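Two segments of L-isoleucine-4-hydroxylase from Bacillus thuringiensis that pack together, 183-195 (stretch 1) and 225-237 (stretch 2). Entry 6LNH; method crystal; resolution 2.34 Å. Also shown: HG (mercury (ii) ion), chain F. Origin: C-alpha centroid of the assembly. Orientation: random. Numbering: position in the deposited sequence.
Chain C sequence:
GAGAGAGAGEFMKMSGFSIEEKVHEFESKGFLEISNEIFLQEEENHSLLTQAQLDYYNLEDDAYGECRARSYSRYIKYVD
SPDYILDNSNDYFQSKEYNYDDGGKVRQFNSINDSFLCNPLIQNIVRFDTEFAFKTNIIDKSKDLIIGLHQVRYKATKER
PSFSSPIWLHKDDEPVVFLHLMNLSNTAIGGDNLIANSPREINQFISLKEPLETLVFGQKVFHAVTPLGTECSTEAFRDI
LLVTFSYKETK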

ATOM      1  N   ASN C 183      -4.678 -10.979  11.379  1.00 38.44           N
ATOM      2  CA  ASN C 183      -4.060 -11.131  10.068  1.00 38.35           C
ATOM      3  C   ASN C 183      -4.911 -10.417   9.033  1.00 36.05           C
ATOM      4  O   ASN C 183      -6.132 -10.296   9.185  1.00 35.79           O
ATOM      5  N   LEU C 184      -4.246  -9.952   7.979  1.00 36.46           N
ATOM      6  CA  LEU C 184      -4.902  -9.243   6.889  1.00 35.06           C
ATOM      7  C   LEU C 184      -4.134  -9.550   5.615  1.00 35.37           C
ATOM      8  O   LEU C 184      -2.944  -9.238   5.523  1.00 36.41           O
ATOM      9  N   SER C 185      -4.802 -10.168   4.644  1.00 35.05           N
ATOM     10  CA  SER C 185      -4.163 -10.438   3.364  1.00 39.71           C
ATOM     11  C   SER C 185      -3.758  -9.128   2.694  1.00 38.14           C
ATOM     12  O   SER C 185      -4.395  -8.087   2.875  1.00 34.33           O
ATOM     13  N   ASN C 186      -2.678  -9.190   1.909  1.00 35.37           N
ATOM     14  CA  ASN C 186      -2.185  -7.993   1.237  1.00 42.73           C
ATOM     15  C   ASN C 186      -3.106  -7.523   0.124  1.00 38.14           C
ATOM     16  O   ASN C 186      -3.005  -6.365  -0.297  1.00 41.11           O
ATOM     17  N   THR C 187      -4.000  -8.379  -0.354  1.00 34.13           N
ATOM     18  CA  THR C 187      -4.939  -8.017  -1.404  1.00 43.73           C
ATOM     19  C   THR C 187      -6.206  -7.368  -0.864  1.00 42.78           C
ATOM     20  O   THR C 187      -7.058  -6.952  -1.655  1.00 44.75           O
ATOM     21  N   ALA C 188      -6.350  -7.272   0.454  1.00 40.25           N
ATOM     22  CA  ALA C 188      -7.561  -6.737   1.053  1.00 40.55           C
ATOM     23  C   ALA C 188      -7.544  -5.213   1.071  1.00 42.11           C
ATOM     24  O   ALA C 188      -6.500  -4.579   1.251  1.00 40.28           O
ATOM     25  N   ILE C 189      -8.724  -4.629   0.873  1.00 36.52           N
ATOM     26  CA  ILE C 189      -8.940  -3.192   0.976  1.00 37.75           C
ATOM     27  C   ILE C 189     -10.129  -2.961   1.899  1.00 40.42           C
ATOM     28  O   ILE C 189     -11.058  -3.772   1.960  1.00 36.01           O
ATOM     29  N   GLY C 190     -10.097  -1.847   2.619  1.00 41.75           N
ATOM     30  CA  GLY C 190     -11.155  -1.547   3.560  1.00 35.37           C
ATOM     31  C   GLY C 190     -10.900  -2.160   4.924  1.00 40.07           C
ATOM     32  O   GLY C 190      -9.765  -2.445   5.318  1.00 38.39           O
ATOM     33  N   GLY C 191     -11.990  -2.363   5.657  1.00 36.87           N
ATOM     34  CA  GLY C 191     -11.882  -2.844   7.021  1.00 34.50           C
ATOM     35  C   GLY C 191     -11.336  -1.823   7.992  1.00 38.73           C
ATOM     36  O   GLY C 191     -10.724  -2.198   8.997  1.00 37.19           O
ATOM     37  N   ASP C 192     -11.541  -0.539   7.713  1.00 28.40           N
ATOM     38  CA  ASP C 192     -11.127   0.522   8.617  1.00 31.96           C
ATOM     39  C   ASP C 192     -12.179   0.743   9.698  1.00 39.02           C
ATOM     40  O   ASP C 192     -13.378   0.545   9.478  1.00 35.88           O
ATOM     41  N   ASN C 193     -11.718   1.152  10.874  1.00 39.25           N
ATOM     42  CA  ASN C 193     -12.587   1.381  12.019  1.00 37.19           C
ATOM     43  C   ASN C 193     -12.887   2.868  12.155  1.00 37.27           C
ATOM     44  O   ASN C 193     -11.981   3.701  12.050  1.00 35.87           O
ATOM     45  N   LEU C 194     -14.156   3.192  12.380  1.00 37.25           N
ATOM     46  CA  LEU C 194     -14.614   4.565  12.535  1.00 36.81           C
ATOM     47  C   LEU C 194     -15.159   4.769  13.941  1.00 39.30           C
ATOM     48  O   LEU C 194     -15.799   3.876  14.502  1.00 38.29           O
ATOM     49  N   ILE C 195     -14.900   5.944  14.509  1.00 42.50           N
ATOM     50  CA  ILE C 195     -15.459   6.347  15.794  1.00 42.27           C
ATOM     51  C   ILE C 195     -16.305   7.591  15.580  1.00 40.72           C
ATOM     52  O   ILE C 195     -15.854   8.557  14.952  1.00 44.14           O
ATOM     53  N   VAL C 225     -17.069  -0.645  11.171  1.00 34.13           N
ATOM     54  CA  VAL C 225     -15.946  -1.136  10.387  1.00 35.73           C
ATOM     55  C   VAL C 225     -16.350  -1.087   8.918  1.00 34.15           C
ATOM     56  O   VAL C 225     -17.393  -1.626   8.528  1.00 39.17           O
ATOM     57  N   THR C 226     -15.544  -0.394   8.124  1.00 35.97           N
ATOM     58  CA  THR C 226     -15.774  -0.257   6.697  1.00 35.94           C
ATOM     59  C   THR C 226     -15.792  -1.634   6.028  1.00 33.95           C
ATOM     60  O   THR C 226     -15.122  -2.564   6.489  1.00 35.33           O
ATOM     61  N   PRO C 227     -16.580  -1.806   4.960  1.00 35.02           N
ATOM     62  CA  PRO C 227     -16.606  -3.096   4.261  1.00 37.45           C
ATOM     63  C   PRO C 227     -15.222  -3.510   3.780  1.00 35.56           C
ATOM     64  O   PRO C 227     -14.330  -2.688   3.570  1.00 34.18           O
ATOM     65  N   LEU C 228     -15.054  -4.818   3.610  1.00 36.35           N
ATOM     66  CA  LEU C 228     -13.805  -5.394   3.131  1.00 39.53           C
ATOM     67  C   LEU C 228     -13.943  -5.754   1.658  1.00 36.81           C
ATOM     68  O   LEU C 228     -14.907  -6.419   1.266  1.00 40.11           O
ATOM     69  N   GLY C 229     -12.984  -5.308   0.847  1.00 39.34           N
ATOM     70  CA  GLY C 229     -13.008  -5.565  -0.577  1.00 39.96           C
ATOM     71  C   GLY C 229     -11.661  -6.035  -1.086  1.00 41.54           C
ATOM     72  O   GLY C 229     -10.672  -6.097  -0.349  1.00 44.33           O
ATOM     73  N   THR C 230     -11.650  -6.369  -2.374  1.00 43.26           N
ATOM     74  CA  THR C 230     -10.435  -6.660  -3.116  1.00 44.91           C
ATOM     75  C   THR C 230     -10.718  -6.389  -4.585  1.00 45.92           C
ATOM     76  O   THR C 230     -11.813  -6.687  -5.075  1.00 45.04           O
ATOM     77  N   GLU C 231      -9.753  -5.777  -5.267  1.00 46.70           N
ATOM     78  CA  GLU C 231      -9.756  -5.704  -6.719  1.00 52.47           C
ATOM     79  C   GLU C 231      -8.912  -6.800  -7.353  1.00 50.64           C
ATOM     80  O   GLU C 231      -8.513  -6.674  -8.510  1.00 49.94           O
ATOM     81  N   CYS C 232      -8.668  -7.887  -6.637  1.00 50.21           N
ATOM     82  CA  CYS C 232      -7.822  -8.969  -7.112  1.00 49.75           C
ATOM     83  C   CYS C 232      -8.653 -10.227  -7.325  1.00 51.07           C
ATOM     84  O   CYS C 232      -9.773 -10.354  -6.822  1.00 52.91           O
ATOM     85  N   SER C 233      -8.087 -11.168  -8.080  1.00 49.06           N
ATOM     86  CA  SER C 233      -8.823 -12.371  -8.450  1.00 48.98           C
ATOM     87  C   SER C 233      -8.839 -13.438  -7.364  1.00 45.44           C
ATOM     88  O   SER C 233      -9.538 -14.444  -7.530  1.00 48.21           O
ATOM     89  N   THR C 234      -8.105 -13.251  -6.271  1.00 45.83           N
ATOM     90  CA  THR C 234      -8.074 -14.216  -5.184  1.00 47.78           C
ATOM     91  C   THR C 234      -8.865 -13.696  -3.989  1.00 46.17           C
ATOM     92  O   THR C 234      -9.255 -12.528  -3.921  1.00 44.07           O
ATOM     93  N   GLU C 235      -9.074 -14.592  -3.030  1.00 51.59           N
ATOM     94  CA  GLU C 235      -9.833 -14.283  -1.827  1.00 45.93           C
ATOM     95  C   GLU C 235      -8.988 -13.473  -0.854  1.00 44.82           C
ATOM     96  O   GLU C 235      -7.828 -13.809  -0.597  1.00 52.11           O
ATOM     97  N   ALA C 236      -9.572 -12.406  -0.316  1.00 41.04           N
ATOM     98  CA  ALA C 236      -8.924 -11.570   0.681  1.00 41.27           C
ATOM     99  C   ALA C 236      -9.531 -11.845   2.050  1.00 45.95           C
ATOM    100  O   ALA C 236     -10.726 -12.126   2.174  1.00 44.05           O
ATOM    101  N   PHE C 237      -8.694 -11.764   3.081  1.00 44.41           N
ATOM    102  CA  PHE C 237      -9.085 -12.136   4.430  1.00 41.08           C
ATOM    103  C   PHE C 237      -8.813 -10.991   5.390  1.00 40.78           C
ATOM    104  O   PHE C 237      -7.887 -10.198   5.197  1.00 38.74           O
TER

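A mercury(II) ion sits at the margin of this contact, bound by Cys 232 SG at 2.5 Å and by one atom from elsewhere in the structure. Cys 232 (chi1 m) points toward stretch 1, and its SG lies 3.8 Å from Thr 187 CG2. Thr 187 (p), also pointing toward its partner stretch, is the most extensively covered residue here; its OG1 makes a weak 3.5 Å hydrogen bond with Ser 185 OG. Its carbonyl is held by side chain and solvent: Thr 230 OG1 (t) donates to Thr 187 O at 2.9 Å and accepts from Cys 232 N at 3.1 Å, while a water donates to Thr 187 O (3.3 Å) and accepts from Glu 231 N (3.0 Å). Ser 185 (p) turns its hydroxyl inward, so that OG accepts from Phe 237 N at 3.0 Å; the Phe 237 ring (m) leads away. A small apolar cluster forms around Ala 188, whose CB meets Ala 236 CB at 3.8 Å and Leu 228 CD1 at 3.9 Å. Leu 228 (t, p) starts sideways but brings its end in, with CD1 4.4 Å from Leu 184 CD1. Gly 190 leaves room for Pro 227 O, 3.4 Å from its CA. Beyond it, Thr 226 (m) points inward, its buried OG1 unpartnered and 4.2 Å from Leu 194 CD1.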

ATOM      1  CB  ASN C 183      -3.884 -12.604   9.679  1.00 37.32           C
ATOM      2  CG  ASN C 183      -2.777 -12.804   8.655  1.00 40.50           C
ATOM      3  OD1 ASN C 183      -2.180 -11.838   8.178  1.00 38.87           O
ATOM      4  ND2 ASN C 183      -2.498 -14.057   8.315  1.00 39.49           N
ATOM      5  CB  LEU C 184      -4.929  -7.740   7.179  1.00 37.25           C
ATOM      6  CG  LEU C 184      -5.518  -6.728   6.197  1.00 41.04           C
ATOM      7  CD1 LEU C 184      -7.020  -6.887   6.093  1.00 32.31           C
ATOM      8  CD2 LEU C 184      -5.157  -5.318   6.648  1.00 35.35           C
ATOM      9  CB  SER C 185      -5.095 -11.245   2.458  1.00 39.50           C
ATOM     10  OG  SER C 185      -6.219 -10.481   2.070  1.00 45.65           O
ATOM     11  CB  ASN C 186      -0.790  -8.241   0.658  1.00 40.00           C
ATOM     12  CG  ASN C 186      -0.820  -9.134  -0.568  1.00 42.41           C
ATOM     13  OD1 ASN C 186      -1.583 -10.099  -0.628  1.00 45.91           O
ATOM     14  ND2 ASN C 186       0.003  -8.810  -1.558  1.00 42.39           N
ATOM     15  CB  THR C 187      -5.301  -9.256  -2.226  1.00 45.97           C
ATOM     16  OG1 THR C 187      -5.832 -10.265  -1.358  1.00 41.63           O
ATOM     17  CG2 THR C 187      -4.064  -9.805  -2.925  1.00 43.02           C
ATOM     18  CB  ALA C 188      -7.735  -7.272   2.476  1.00 36.46           C
ATOM     19  CB  ILE C 189      -9.184  -2.540  -0.404  1.00 43.25           C
ATOM     20  CG1 ILE C 189      -8.238  -3.134  -1.451  1.00 46.80           C
ATOM     21  CG2 ILE C 189      -9.004  -1.032  -0.325  1.00 45.27           C
ATOM     22  CD1 ILE C 189      -8.164  -2.343  -2.744  1.00 51.90           C
ATOM     23  CB  ASP C 192     -10.902   1.826   7.850  1.00 35.34           C
ATOM     24  CG  ASP C 192     -10.180   1.616   6.532  1.00 42.53           C
ATOM     25  OD1 ASP C 192      -9.123   0.947   6.526  1.00 41.91           O
ATOM     26  OD2 ASP C 192     -10.668   2.123   5.501  1.00 44.51           O
ATOM     27  CB  ASN C 193     -11.945   0.844  13.297  1.00 38.28           C
ATOM     28  CG  ASN C 193     -11.724  -0.654  13.250  1.00 37.22           C
ATOM     29  OD1 ASN C 193     -10.614  -1.122  12.997  1.00 39.13           O
ATOM     30  ND2 ASN C 193     -12.787  -1.418  13.487  1.00 40.70           N
ATOM     31  CB  LEU C 194     -15.693   4.907  11.508  1.00 35.64           C
ATOM     32  CG  LEU C 194     -15.329   4.586  10.060  1.00 38.85           C
ATOM     33  CD1 LEU C 194     -16.483   4.920   9.142  1.00 38.91           C
ATOM     34  CD2 LEU C 194     -14.076   5.338   9.643  1.00 33.91           C
ATOM     35  CB  ILE C 195     -14.368   6.611  16.847  1.00 42.05           C
ATOM     36  CG1 ILE C 195     -13.411   5.423  16.942  1.00 37.80           C
ATOM     37  CG2 ILE C 195     -15.004   6.892  18.204  1.00 45.40           C
ATOM     38  CD1 ILE C 195     -14.073   4.141  17.396  1.00 43.76           C
ATOM     39  CB  VAL C 225     -15.496  -2.542  10.827  1.00 34.76           C
ATOM     40  CG1 VAL C 225     -16.597  -3.580  10.660  1.00 37.65           C
ATOM     41  CG2 VAL C 225     -14.233  -2.950  10.082  1.00 33.32           C
ATOM     42  CB  THR C 226     -14.681   0.655   6.122  1.00 41.27           C
ATOM     43  OG1 THR C 226     -14.940   2.012   6.514  1.00 45.30           O
ATOM     44  CG2 THR C 226     -14.546   0.563   4.607  1.00 47.03           C
ATOM     45  CB  PRO C 227     -17.552  -2.843   3.080  1.00 34.52           C
ATOM     46  CG  PRO C 227     -18.424  -1.729   3.543  1.00 40.13           C
ATOM     47  CD  PRO C 227     -17.531  -0.848   4.363  1.00 32.19           C
ATOM     48  CB  LEU C 228     -13.432  -6.635   3.943  1.00 35.39           C
ATOM     49  CG  LEU C 228     -12.012  -7.160   3.736  1.00 37.16           C
ATOM     50  CD1 LEU C 228     -11.003  -6.221   4.378  1.00 35.58           C
ATOM     51  CD2 LEU C 228     -11.864  -8.569   4.288  1.00 38.84           C
ATOM     52  CB  THR C 230      -9.971  -8.112  -2.902  1.00 43.13           C
ATOM     53  OG1 THR C 230      -8.723  -8.332  -3.573  1.00 45.99           O
ATOM     54  CG2 THR C 230     -11.010  -9.097  -3.427  1.00 39.02           C
ATOM     55  CB  GLU C 231      -9.285  -4.322  -7.165  1.00 53.88           C
ATOM     56  CG  GLU C 231     -10.302  -3.217  -6.880  1.00 56.63           C
ATOM     57  CD  GLU C 231      -9.718  -1.837  -7.072  1.00 61.69           C
ATOM     58  OE1 GLU C 231      -8.475  -1.744  -7.118  1.00 53.22           O
ATOM     59  OE2 GLU C 231     -10.487  -0.853  -7.180  1.00 59.54           O
ATOM     60  CB  CYS C 232      -6.682  -9.254  -6.125  1.00 47.95           C
ATOM     61  SG  CYS C 232      -5.533  -7.876  -5.857  1.00 57.10           S
ATOM     62  CB  SER C 233      -8.246 -12.960  -9.741  1.00 54.49           C
ATOM     63  OG  SER C 233      -7.860 -11.937 -10.642  1.00 62.08           O
ATOM     64  CB  THR C 234      -6.634 -14.544  -4.779  1.00 48.44           C
ATOM     65  OG1 THR C 234      -6.020 -13.394  -4.183  1.00 49.86           O
ATOM     66  CG2 THR C 234      -5.825 -14.985  -5.995  1.00 44.37           C
ATOM     67  CB  GLU C 235     -10.301 -15.574  -1.157  1.00 49.90           C
ATOM     68  CG  GLU C 235     -11.192 -16.441  -2.025  1.00 53.50           C
ATOM     69  CD  GLU C 235     -11.183 -17.894  -1.587  1.00 61.28           C
ATOM     70  OE1 GLU C 235     -10.175 -18.329  -0.989  1.00 59.83           O
ATOM     71  OE2 GLU C 235     -12.182 -18.599  -1.840  1.00 68.68           O
ATOM     72  CB  ALA C 236      -9.063 -10.083   0.336  1.00 40.60           C
ATOM     73  CB  PHE C 237      -8.334 -13.384   4.915  1.00 47.18           C
ATOM     74  CG  PHE C 237      -8.659 -14.622   4.136  1.00 53.71           C
ATOM     75  CD1 PHE C 237      -9.972 -14.936   3.825  1.00 49.67           C
ATOM     76  CD2 PHE C 237      -7.649 -15.465   3.700  1.00 52.70           C
ATOM     77  CE1 PHE C 237     -10.275 -16.077   3.098  1.00 49.83           C
ATOM     78  CE2 PHE C 237      -7.944 -16.608   2.973  1.00 53.49           C
ATOM     79  CZ  PHE C 237      -9.261 -16.914   2.670  1.00 58.97           C
TER
HETATM   80 HG    HG F 302      -5.193  -6.411  -7.853  1.00 85.00          HG
HETATM   81  O   HOH W   1      -7.010  -5.129  -4.369  1.00 44.19           O